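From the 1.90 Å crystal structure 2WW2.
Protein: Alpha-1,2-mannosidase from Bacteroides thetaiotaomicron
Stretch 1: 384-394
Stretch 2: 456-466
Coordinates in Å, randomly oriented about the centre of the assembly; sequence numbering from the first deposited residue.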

# COMPACT_ATOMS: atom_id res chain seq x y z
N SER A 384 -21.14 -27.01 -12.23
CA SER A 384 -21.85 -27.80 -13.23
C SER A 384 -23.37 -27.77 -12.91
O SER A 384 -24.22 -27.71 -13.81
N VAL A 385 -23.68 -27.87 -11.62
CA VAL A 385 -25.08 -27.88 -11.19
C VAL A 385 -25.77 -26.58 -11.56
O VAL A 385 -26.93 -26.56 -12.01
N SER A 386 -25.06 -25.48 -11.40
CA SER A 386 -25.64 -24.18 -11.72
C SER A 386 -26.04 -24.08 -13.20
O SER A 386 -27.13 -23.59 -13.52
N LEU A 387 -25.19 -24.54 -14.10
CA LEU A 387 -25.54 -24.50 -15.53
C LEU A 387 -26.82 -25.27 -15.81
O LEU A 387 -27.69 -24.82 -16.55
N LEU A 388 -26.93 -26.45 -15.23
CA LEU A 388 -28.13 -27.25 -15.42
C LEU A 388 -29.37 -26.57 -14.83
O LEU A 388 -30.43 -26.50 -15.46
N VAL A 389 -29.26 -26.09 -13.60
CA VAL A 389 -30.45 -25.56 -12.91
C VAL A 389 -30.86 -24.18 -13.43
O VAL A 389 -32.05 -23.88 -13.61
N ASP A 390 -29.87 -23.33 -13.68
CA ASP A 390 -30.18 -22.01 -14.23
C ASP A 390 -30.96 -22.18 -15.54
O ASP A 390 -31.99 -21.50 -15.77
N ALA A 391 -30.49 -23.10 -16.40
CA ALA A 391 -31.16 -23.35 -17.68
C ALA A 391 -32.56 -23.90 -17.44
O ALA A 391 -33.53 -23.43 -18.03
N TRP A 392 -32.66 -24.87 -16.54
CA TRP A 392 -33.95 -25.51 -16.28
C TRP A 392 -35.00 -24.50 -15.84
O TRP A 392 -36.16 -24.57 -16.26
N MET A 393 -34.59 -23.55 -14.99
CA MET A 393 -35.55 -22.61 -14.42
C MET A 393 -35.96 -21.56 -15.43
O MET A 393 -36.89 -20.79 -15.19
N LYS A 394 -35.26 -21.54 -16.56
CA LYS A 394 -35.55 -20.63 -17.65
C LYS A 394 -36.22 -21.37 -18.80
O LYS A 394 -36.35 -20.83 -19.90
N TRP A 456 -28.06 -25.10 -2.68
CA TRP A 456 -29.27 -24.31 -2.93
C TRP A 456 -29.80 -24.61 -4.35
O TRP A 456 -31.01 -24.82 -4.54
N CYS A 457 -28.92 -24.66 -5.35
CA CYS A 457 -29.39 -24.98 -6.72
C CYS A 457 -30.08 -26.34 -6.78
O CYS A 457 -31.11 -26.50 -7.43
N ILE A 458 -29.50 -27.34 -6.11
CA ILE A 458 -30.08 -28.68 -6.14
C ILE A 458 -31.43 -28.69 -5.43
O ILE A 458 -32.37 -29.37 -5.89
N ALA A 459 -31.54 -27.94 -4.34
CA ALA A 459 -32.82 -27.86 -3.63
C ALA A 459 -33.89 -27.26 -4.56
O ALA A 459 -35.03 -27.74 -4.64
N ARG A 460 -33.52 -26.18 -5.25
CA ARG A 460 -34.45 -25.53 -6.16
C ARG A 460 -34.91 -26.51 -7.23
O ARG A 460 -36.09 -26.55 -7.57
N PHE A 461 -33.95 -27.25 -7.80
CA PHE A 461 -34.22 -28.22 -8.85
C PHE A 461 -35.16 -29.30 -8.36
O PHE A 461 -36.19 -29.55 -9.00
N ALA A 462 -34.83 -29.91 -7.22
CA ALA A 462 -35.66 -30.97 -6.68
C ALA A 462 -37.07 -30.44 -6.41
O ALA A 462 -38.06 -31.11 -6.70
N GLU A 463 -37.16 -29.24 -5.84
CA GLU A 463 -38.47 -28.68 -5.50
C GLU A 463 -39.34 -28.54 -6.75
O GLU A 463 -40.54 -28.84 -6.72
N SER A 464 -38.74 -28.08 -7.84
CA SER A 464 -39.47 -27.89 -9.10
C SER A 464 -39.95 -29.21 -9.72
O SER A 464 -40.84 -29.21 -10.56
N LEU A 465 -39.37 -30.34 -9.30
CA LEU A 465 -39.83 -31.66 -9.77
C LEU A 465 -40.91 -32.24 -8.87
O LEU A 465 -41.49 -33.29 -9.18
N GLY A 466 -41.18 -31.57 -7.75
CA GLY A 466 -42.14 -32.07 -6.77
C GLY A 466 -41.48 -33.01 -5.77
O GLY A 466 -42.16 -33.68 -4.98

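The helices of stretches 384-394 and 456-466 pack side by side. Their axes come within 9.4 Å and run in roughly the same direction, 36° apart. No hydrogen bond crosses between them; the contact is made by side-chain packing and buries 534 Å² in total.

Met 393, Phe 461 and Trp 392 cover the most surface. Met 393 points toward the other helix. Its chi angles are m, m and t, and this course carries the methyl group over the partner backbone. Met 393 CE lies 3.4 Å from Arg 460 O, 3.7 Å from Phe 461 CA and 3.6 Å from Ser 464 OG. Further back along the same side chain, Met 393 CG is 3.7 Å from Arg 460 NH2. Arg 460 NE and NH2 are hydrogen-bonded elsewhere in the structure.

Phe 461 leaves its helix sideways, but its t rotamer brings the ring nearer the other stretch. The ring presents its edge to a face of Trp 392, which is also t at chi1. The closest atoms are Phe 461 CE1 and Trp 392 CD2, 3.4 Å apart, and the planes meet at 72°. The indole also reaches Leu 465, with Trp 392 CZ2 4.1 Å from Leu 465 CD2. Trp 392 NE1 lies 3.7 Å from Ser 464 OG without bonding to it. Ser 464, on a p rotamer, instead donates from OG to Phe 461 O in its own stretch, 2.9 Å away.

Two valines, both t, continue the packing toward the start of the stretches. Val 389 CG2 sits 3.7 Å from Phe 461 CB and 3.6 Å from Cys 457 O. Val 385 CG1 touches Cys 457 CB at 3.7 Å and Ile 458 CG1 at 3.6 Å. Cys 457 and Ile 458 are both m at chi1.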

# COMPACT_ATOMS: atom_id res chain seq x y z
CB SER A 384 -21.37 -29.25 -13.20
OG SER A 384 -21.45 -29.78 -11.87
CB VAL A 385 -25.14 -28.10 -9.66
CG1 VAL A 385 -26.55 -27.94 -9.16
CG2 VAL A 385 -24.56 -29.51 -9.33
CB SER A 386 -24.65 -23.06 -11.37
OG SER A 386 -25.15 -21.80 -11.83
CB LEU A 387 -24.43 -25.12 -16.38
CG LEU A 387 -23.35 -24.15 -16.88
CD1 LEU A 387 -22.56 -23.57 -15.69
CD2 LEU A 387 -22.42 -24.90 -17.85
CB LEU A 388 -27.96 -28.65 -14.82
CG LEU A 388 -26.89 -29.58 -15.42
CD1 LEU A 388 -26.86 -30.94 -14.67
CD2 LEU A 388 -27.21 -29.82 -16.89
CB VAL A 389 -30.23 -25.53 -11.39
CG1 VAL A 389 -31.41 -24.83 -10.70
CG2 VAL A 389 -30.04 -26.98 -10.87
CB ASP A 390 -28.91 -21.18 -14.45
CG ASP A 390 -29.23 -19.76 -14.92
OD1 ASP A 390 -29.91 -19.02 -14.16
OD2 ASP A 390 -28.81 -19.38 -16.04
CB ALA A 391 -30.36 -24.32 -18.53
CB TRP A 392 -33.77 -26.59 -15.20
CG TRP A 392 -34.95 -27.51 -15.06
CD1 TRP A 392 -36.03 -27.33 -14.24
CD2 TRP A 392 -35.17 -28.74 -15.75
NE1 TRP A 392 -36.90 -28.39 -14.38
CE2 TRP A 392 -36.39 -29.27 -15.30
CE3 TRP A 392 -34.44 -29.46 -16.71
CZ2 TRP A 392 -36.92 -30.47 -15.78
CZ3 TRP A 392 -34.96 -30.66 -17.19
CH2 TRP A 392 -36.19 -31.15 -16.72
CB MET A 393 -35.00 -21.96 -13.16
CG MET A 393 -34.71 -22.95 -12.05
SD MET A 393 -36.13 -24.01 -11.69
CE MET A 393 -35.36 -25.19 -10.61
CB LYS A 394 -34.24 -19.98 -18.14
CG LYS A 394 -33.68 -19.00 -17.15
CD LYS A 394 -32.27 -18.55 -17.51
CE LYS A 394 -31.81 -17.46 -16.53
NZ LYS A 394 -30.43 -16.99 -16.88
CB TRP A 456 -29.00 -22.81 -2.70
CG TRP A 456 -30.13 -21.93 -3.12
CD1 TRP A 456 -31.20 -21.53 -2.36
CD2 TRP A 456 -30.32 -21.36 -4.42
NE1 TRP A 456 -32.05 -20.74 -3.11
CE2 TRP A 456 -31.52 -20.61 -4.37
CE3 TRP A 456 -29.58 -21.39 -5.60
CZ2 TRP A 456 -32.01 -19.92 -5.48
CZ3 TRP A 456 -30.06 -20.69 -6.70
CH2 TRP A 456 -31.27 -19.97 -6.63
CB CYS A 457 -28.23 -24.99 -7.73
SG CYS A 457 -27.52 -23.39 -8.05
CB ILE A 458 -29.13 -29.75 -5.54
CG1 ILE A 458 -27.91 -29.90 -6.46
CG2 ILE A 458 -29.87 -31.10 -5.34
CD1 ILE A 458 -26.75 -30.71 -5.80
CB ALA A 459 -32.69 -27.02 -2.37
CB ARG A 460 -33.75 -24.34 -6.82
CG ARG A 460 -33.55 -23.14 -5.88
CD ARG A 460 -34.77 -22.24 -5.97
NE ARG A 460 -34.79 -21.71 -7.32
CZ ARG A 460 -35.85 -21.22 -7.96
NH1 ARG A 460 -37.06 -21.17 -7.38
NH2 ARG A 460 -35.67 -20.78 -9.20
CB PHE A 461 -32.91 -28.82 -9.40
CG PHE A 461 -33.09 -29.65 -10.65
CD1 PHE A 461 -33.33 -29.05 -11.88
CD2 PHE A 461 -32.99 -31.04 -10.59
CE1 PHE A 461 -33.50 -29.81 -13.03
CE2 PHE A 461 -33.14 -31.80 -11.73
CZ PHE A 461 -33.41 -31.20 -12.95
CB ALA A 462 -35.08 -31.54 -5.41
CB GLU A 463 -38.32 -27.32 -4.79
CG GLU A 463 -39.63 -26.82 -4.21
CD GLU A 463 -39.45 -25.66 -3.25
OE1 GLU A 463 -38.80 -24.68 -3.64
OE2 GLU A 463 -39.98 -25.75 -2.12
CB SER A 464 -38.65 -27.07 -10.11
OG SER A 464 -37.73 -27.90 -10.82
CB LEU A 465 -38.66 -32.65 -9.85
CG LEU A 465 -37.41 -32.26 -10.63
CD1 LEU A 465 -36.42 -33.44 -10.69
CD2 LEU A 465 -37.76 -31.78 -12.03